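Local coordinates for protein diguanylate cyclase (Pseudomonas aeruginosa, PDB 5M3C) that carries a GGDEF domain and an EAL domain in one chain, with GTP and a calcium ion bound in the GGDEF domain, at residues F121-P133 against A149-Y163. Numbering follows the deposited sequence.
With GTP (guanosine-5'-triphosphate), chain I.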
loop_
_atom_site.group_PDB
_atom_site.type_symbol
_atom_site.label_atom_id
_atom_site.label_comp_id
_atom_site.label_asym_id
_atom_site.label_seq_id
_atom_site.Cartn_x
_atom_site.Cartn_y
_atom_site.Cartn_z
ATOM N N PHE B 121 3.529 26.810 8.479
ATOM C CA PHE B 121 3.175 25.454 8.844
ATOM C C PHE B 121 1.717 25.197 8.498
ATOM O O PHE B 121 0.887 26.108 8.551
ATOM C CB PHE B 121 3.412 25.246 10.335
ATOM C CG PHE B 121 4.755 25.721 10.800
ATOM C CD1 PHE B 121 4.951 27.045 11.157
ATOM C CD2 PHE B 121 5.825 24.845 10.874
ATOM C CE1 PHE B 121 6.188 27.486 11.584
ATOM C CE2 PHE B 121 7.065 25.279 11.301
ATOM C CZ PHE B 121 7.247 26.602 11.657
ATOM N N PHE B 122 1.409 23.956 8.138
ATOM C CA PHE B 122 0.041 23.582 7.816
ATOM C C PHE B 122 -0.644 22.989 9.035
ATOM O O PHE B 122 -0.150 22.038 9.642
ATOM C CB PHE B 122 0.002 22.567 6.677
ATOM C CG PHE B 122 0.665 23.039 5.418
ATOM C CD1 PHE B 122 2.044 22.985 5.287
ATOM C CD2 PHE B 122 -0.087 23.533 4.362
ATOM C CE1 PHE B 122 2.661 23.417 4.133
ATOM C CE2 PHE B 122 0.527 23.968 3.202
ATOM C CZ PHE B 122 1.902 23.909 3.088
ATOM N N VAL B 123 -1.791 23.558 9.384
ATOM C CA VAL B 123 -2.618 23.021 10.451
ATOM C C VAL B 123 -3.982 22.678 9.867
ATOM O O VAL B 123 -4.424 23.292 8.896
ATOM C CB VAL B 123 -2.781 24.022 11.614
ATOM C CG1 VAL B 123 -1.453 24.692 11.933
ATOM C CG2 VAL B 123 -3.828 25.066 11.278
ATOM N N SER B 124 -4.637 21.689 10.459
ATOM C CA SER B 124 -5.930 21.227 9.977
ATOM C C SER B 124 -6.967 21.350 11.084
ATOM O O SER B 124 -6.637 21.719 12.212
ATOM C CB SER B 124 -5.819 19.775 9.516
ATOM O OG SER B 124 -7.076 19.270 9.115
ATOM N N ALA B 125 -8.221 21.042 10.767
ATOM C CA ALA B 125 -9.294 21.141 11.749
ATOM C C ALA B 125 -10.476 20.254 11.386
ATOM O O ALA B 125 -10.696 19.943 10.217
ATOM C CB ALA B 125 -9.747 22.586 11.884
ATOM N N SER B 126 -11.229 19.848 12.403
ATOM C CA SER B 126 -12.458 19.093 12.201
ATOM C C SER B 126 -13.650 19.991 12.518
ATOM O O SER B 126 -13.574 20.848 13.397
ATOM C CB SER B 126 -12.474 17.854 13.091
ATOM O OG SER B 126 -11.293 17.096 12.911
ATOM N N VAL B 127 -14.753 19.802 11.802
ATOM C CA VAL B 127 -15.880 20.713 11.932
ATOM C C VAL B 127 -17.196 19.982 12.152
ATOM O O VAL B 127 -17.557 19.076 11.395
ATOM C CB VAL B 127 -16.020 21.604 10.685
ATOM C CG1 VAL B 127 -17.095 22.657 10.905
ATOM C CG2 VAL B 127 -14.690 22.260 10.349
ATOM N N GLY B 128 -17.912 20.391 13.194
ATOM C CA GLY B 128 -19.239 19.854 13.467
ATOM C C GLY B 128 -20.271 20.927 13.213
ATOM O O GLY B 128 -20.034 22.094 13.512
ATOM N N ILE B 129 -21.414 20.545 12.653
ATOM C CA ILE B 129 -22.466 21.516 12.346
ATOM C C ILE B 129 -23.756 21.213 13.098
ATOM O O ILE B 129 -24.218 20.074 13.114
ATOM C CB ILE B 129 -22.794 21.546 10.841
ATOM C CG1 ILE B 129 -21.516 21.663 10.011
ATOM C CG2 ILE B 129 -23.727 22.707 10.527
ATOM C CD1 ILE B 129 -21.758 21.617 8.518
ATOM N N ALA B 130 -24.336 22.241 13.712
ATOM C CA ALA B 130 -25.650 22.112 14.336
ATOM C C ALA B 130 -26.577 23.184 13.788
ATOM O O ALA B 130 -26.266 24.367 13.862
ATOM C CB ALA B 130 -25.539 22.232 15.846
ATOM N N LEU B 131 -27.712 22.768 13.237
ATOM C CA LEU B 131 -28.674 23.703 12.659
ATOM C C LEU B 131 -29.778 24.024 13.654
ATOM O O LEU B 131 -30.164 23.174 14.453
ATOM C CB LEU B 131 -29.294 23.107 11.394
ATOM C CG LEU B 131 -28.378 22.979 10.176
ATOM C CD1 LEU B 131 -28.948 21.982 9.180
ATOM C CD2 LEU B 131 -28.166 24.333 9.518
ATOM N N PHE B 132 -30.283 25.254 13.612
ATOM C CA PHE B 132 -31.477 25.595 14.378
ATOM C C PHE B 132 -32.593 26.061 13.449
ATOM O O PHE B 132 -32.338 26.735 12.446
ATOM C CB PHE B 132 -31.189 26.631 15.474
ATOM C CG PHE B 132 -30.573 27.912 14.981
ATOM C CD1 PHE B 132 -29.198 28.049 14.899
ATOM C CD2 PHE B 132 -31.369 28.997 14.649
ATOM C CE1 PHE B 132 -28.627 29.235 14.470
ATOM C CE2 PHE B 132 -30.805 30.184 14.218
ATOM C CZ PHE B 132 -29.433 30.305 14.130
ATOM N N PRO B 133 -33.829 25.699 13.791
ATOM C CA PRO B 133 -34.118 24.995 15.047
ATOM C C PRO B 133 -34.191 23.469 14.929
ATOM O O PRO B 133 -34.694 22.812 15.840
ATOM C CB PRO B 133 -35.487 25.553 15.453
ATOM C CG PRO B 133 -36.107 26.023 14.183
ATOM C CD PRO B 133 -34.971 26.510 13.334
ATOM N N ALA B 149 -21.015 16.679 16.940
ATOM C CA ALA B 149 -20.710 16.538 15.520
ATOM C C ALA B 149 -19.216 16.706 15.270
ATOM O O ALA B 149 -18.637 16.018 14.430
ATOM C CB ALA B 149 -21.499 17.554 14.706
ATOM N N MET B 150 -18.593 17.626 16.000
ATOM C CA MET B 150 -17.158 17.835 15.874
ATOM C C MET B 150 -16.412 16.575 16.294
ATOM O O MET B 150 -15.463 16.169 15.632
ATOM C CB MET B 150 -16.698 19.028 16.713
ATOM C CG MET B 150 -15.190 19.212 16.732
ATOM S SD MET B 150 -14.342 17.990 17.753
ATOM C CE MET B 150 -14.859 18.518 19.384
ATOM N N TYR B 151 -16.844 15.957 17.390
ATOM C CA TYR B 151 -16.234 14.709 17.847
ATOM C C TYR B 151 -16.468 13.588 16.833
ATOM O O TYR B 151 -15.602 12.734 16.614
ATOM C CB TYR B 151 -16.770 14.310 19.229
ATOM C CG TYR B 151 -16.124 15.069 20.368
ATOM C CD1 TYR B 151 -14.754 15.005 20.578
ATOM C CD2 TYR B 151 -16.884 15.844 21.237
ATOM C CE1 TYR B 151 -14.157 15.697 21.613
ATOM C CE2 TYR B 151 -16.293 16.540 22.276
ATOM C CZ TYR B 151 -14.930 16.461 22.457
ATOM O OH TYR B 151 -14.328 17.142 23.489
ATOM N N ARG B 152 -17.640 13.598 16.210
ATOM C CA ARG B 152 -17.932 12.655 15.138
ATOM C C ARG B 152 -16.956 12.848 13.981
ATOM O O ARG B 152 -16.327 11.898 13.525
ATOM C CB ARG B 152 -19.368 12.836 14.647
ATOM C CG ARG B 152 -19.764 11.915 13.505
ATOM C CD ARG B 152 -19.689 10.452 13.906
ATOM N NE ARG B 152 -20.566 9.622 13.083
ATOM C CZ ARG B 152 -20.632 8.297 13.153
ATOM N NH1 ARG B 152 -21.464 7.630 12.362
ATOM N NH2 ARG B 152 -19.866 7.635 14.010
ATOM N N ALA B 153 -16.829 14.083 13.507
ATOM C CA ALA B 153 -15.860 14.397 12.465
ATOM C C ALA B 153 -14.474 13.975 12.921
ATOM O O ALA B 153 -13.637 13.565 12.118
ATOM C CB ALA B 153 -15.879 15.886 12.155
ATOM N N LYS B 154 -14.243 14.083 14.224
ATOM C CA LYS B 154 -12.969 13.707 14.822
ATOM C C LYS B 154 -12.753 12.198 14.724
ATOM O O LYS B 154 -11.630 11.751 14.514
ATOM C CB LYS B 154 -12.922 14.148 16.291
ATOM C CG LYS B 154 -11.603 14.765 16.731
ATOM C CD LYS B 154 -11.316 16.068 16.000
ATOM C CE LYS B 154 -10.384 16.959 16.803
ATOM N NZ LYS B 154 -9.794 18.054 15.986
ATOM N N SER B 155 -13.825 11.421 14.870
ATOM C CA SER B 155 -13.714 9.957 14.851
ATOM C C SER B 155 -13.758 9.357 13.442
ATOM O O SER B 155 -13.032 8.408 13.149
ATOM C CB SER B 155 -14.808 9.320 15.714
ATOM O OG SER B 155 -16.065 9.339 15.058
ATOM N N ARG B 156 -14.612 9.902 12.577
ATOM C CA ARG B 156 -14.755 9.404 11.204
ATOM C C ARG B 156 -13.560 9.779 10.332
ATOM O O ARG B 156 -13.555 9.532 9.126
ATOM C CB ARG B 156 -16.035 9.949 10.564
ATOM C CG ARG B 156 -17.301 9.220 10.980
ATOM C CD ARG B 156 -18.529 9.804 10.296
ATOM N NE ARG B 156 -18.324 10.005 8.862
ATOM C CZ ARG B 156 -18.387 9.040 7.950
ATOM N NH1 ARG B 156 -18.645 7.788 8.309
ATOM N NH2 ARG B 156 -18.186 9.326 6.671
ATOM N N GLY B 157 -12.551 10.384 10.949
ATOM C CA GLY B 157 -11.360 10.822 10.239
ATOM C C GLY B 157 -10.936 12.165 10.787
ATOM O O GLY B 157 -11.056 12.422 11.984
ATOM N N ARG B 158 -10.445 13.032 9.914
ATOM C CA ARG B 158 -10.129 14.399 10.305
ATOM C C ARG B 158 -10.159 15.300 9.085
ATOM O O ARG B 158 -10.463 14.848 7.983
ATOM C CB ARG B 158 -8.769 14.463 11.003
ATOM C CG ARG B 158 -8.854 14.361 12.520
ATOM C CD ARG B 158 -7.478 14.227 13.153
ATOM N NE ARG B 158 -7.529 14.231 14.615
ATOM C CZ ARG B 158 -7.869 13.183 15.364
ATOM N NH1 ARG B 158 -8.206 12.032 14.800
ATOM N NH2 ARG B 158 -7.878 13.290 16.683
ATOM N N SER B 159 -9.858 16.578 9.285
ATOM C CA SER B 159 -9.885 17.536 8.191
ATOM C C SER B 159 -11.185 17.360 7.409
ATOM O O SER B 159 -11.202 17.464 6.182
ATOM C CB SER B 159 -8.674 17.325 7.281
ATOM O OG SER B 159 -8.545 18.382 6.348
ATOM N N ARG B 160 -12.269 17.089 8.134
ATOM C CA ARG B 160 -13.565 16.809 7.525
ATOM C C ARG B 160 -14.682 17.577 8.228
ATOM O O ARG B 160 -14.458 18.232 9.246
ATOM C CB ARG B 160 -13.861 15.306 7.573
ATOM C CG ARG B 160 -14.042 14.757 8.980
ATOM C CD ARG B 160 -14.341 13.267 8.980
ATOM N NE ARG B 160 -15.559 12.948 8.242
ATOM C CZ ARG B 160 -15.585 12.351 7.054
ATOM N NH1 ARG B 160 -14.457 11.992 6.455
ATOM N NH2 ARG B 160 -16.745 12.106 6.462
ATOM N N ILE B 161 -15.886 17.481 7.675
ATOM C CA ILE B 161 -17.060 18.149 8.224
ATOM C C ILE B 161 -18.140 17.119 8.534
ATOM O O ILE B 161 -18.302 16.149 7.798
ATOM C CB ILE B 161 -17.609 19.191 7.229
ATOM C CG1 ILE B 161 -16.602 20.330 7.065
ATOM C CG2 ILE B 161 -18.946 19.740 7.697
ATOM C CD1 ILE B 161 -16.946 21.317 5.969
ATOM N N GLU B 162 -18.867 17.319 9.629
ATOM C CA GLU B 162 -19.967 16.420 9.969
ATOM C C GLU B 162 -21.187 17.161 10.499
ATOM O O GLU B 162 -21.067 18.145 11.230
ATOM C CB GLU B 162 -19.515 15.382 10.994
ATOM C CG GLU B 162 -18.533 14.356 10.448
ATOM C CD GLU B 162 -19.154 13.431 9.417
ATOM O OE1 GLU B 162 -20.328 13.034 9.593
ATOM O OE2 GLU B 162 -18.464 13.092 8.434
ATOM N N TYR B 163 -22.363 16.674 10.118
ATOM C CA TYR B 163 -23.619 17.218 10.620
ATOM C C TYR B 163 -24.070 16.466 11.860
ATOM O O TYR B 163 -23.678 15.321 12.085
ATOM C CB TYR B 163 -24.708 17.150 9.548
ATOM C CG TYR B 163 -24.626 18.270 8.544
ATOM C CD1 TYR B 163 -23.859 18.141 7.396
ATOM C CD2 TYR B 163 -25.303 19.465 8.751
ATOM C CE1 TYR B 163 -23.773 19.167 6.476
ATOM C CE2 TYR B 163 -25.222 20.498 7.836
ATOM C CZ TYR B 163 -24.456 20.343 6.700
ATOM O OH TYR B 163 -24.366 21.361 5.779
HETATM P PG GTP I . -7.262 16.206 18.409
HETATM O O1G GTP I . -7.628 14.875 19.019
HETATM O O2G GTP I . -7.261 16.229 16.900
HETATM O O3G GTP I . -7.967 17.388 19.031
HETATM O O3B GTP I . -5.701 16.418 18.747
HETATM P PB GTP I . -5.197 17.604 19.713
HETATM O O1B GTP I . -3.753 17.344 20.071
HETATM O O2B GTP I . -5.579 18.930 19.097
HETATM O O3A GTP I . -6.098 17.320 21.020
HETATM P PA GTP I . -6.532 18.480 22.049
HETATM O O1A GTP I . -6.700 17.861 23.416
HETATM O O2A GTP I . -7.660 19.283 21.442
HETATM O "O5'" GTP I . -5.228 19.406 22.089
HETATM C "C5'" GTP I . -5.389 20.805 22.248
HETATM C "C4'" GTP I . -4.011 21.431 22.183
HETATM O "O4'" GTP I . -4.136 22.840 21.981
HETATM C "C3'" GTP I . -3.243 21.210 23.481
HETATM O "O3'" GTP I . -1.997 20.554 23.228
HETATM C "C2'" GTP I . -3.019 22.599 24.040
HETATM O "O2'" GTP I . -1.721 22.748 24.619
HETATM C "C1'" GTP I . -3.189 23.491 22.824
HETATM N N9 GTP I . -3.641 24.834 23.229
HETATM C C8 GTP I . -4.808 25.146 23.819
HETATM N N7 GTP I . -4.872 26.483 24.049
HETATM C C5 GTP I . -3.729 27.032 23.600
HETATM C C6 GTP I . -3.143 28.387 23.530
HETATM O O6 GTP I . -3.774 29.370 23.969
HETATM N N1 GTP I . -1.927 28.528 22.984
HETATM C C2 GTP I . -1.232 27.478 22.502
HETATM N N2 GTP I . -0.007 27.692 21.963
HETATM N N3 GTP I . -1.709 26.211 22.535
HETATM C C4 GTP I . -2.922 25.937 23.061
#
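Val-127 and Ile-161 pair in parallel where strand 161-163 joins the edge of strand 119-132, closing the beta-alpha-beta unit of the GGDEF domain through helix 139-155. Three backbone hydrogen bonds zip the strands: Val-127 N to Arg-160 O (3.0 Å), Glu-162 N to Val-127 O (2.8 Å) and Ile-129 N to Glu-162 O (2.8 Å).

On the opposite face of the sheet from the helix, branched aliphatic chains suit the apolar layer between the sheet and helix 96-108, where Ile-129 and Ile-161 both touch Ala-103. Ile-129, its CG1 beside the backbone N (chi1 -49°), brings CD1 to 3.5 Å from Ile-161 CG2 and lays the same methyl over one face of the flat Tyr-163 ring, a CH-pi contact 20° off the ring normal.

Small residues let the helix settle close on the other face: Gly-128 CA lies 3.5 Å from Ala-149 CB, and Ala-153 CB meets Val-127 O. Beyond them the Glu-162 carboxylate balances two arginines: OE2 is gripped by Arg-160 through NE and NH2, with Arg-156 NE arriving from above the carboxylate plane.

Near the nucleotide, Asp-43 accepts hydrogen bonds from the compact hydroxyls of Ser-124 and Ser-126 and forms a salt bridge with Lys-154, whose aliphatic CD passes along Ser-126. Arg-158, extended from CG to NE, turns its guanidinium edge, charged and rich in N-H groups, to the GTP gamma-phosphate, NE bonding O2G and NH2 reaching O1G at 2.8 Å.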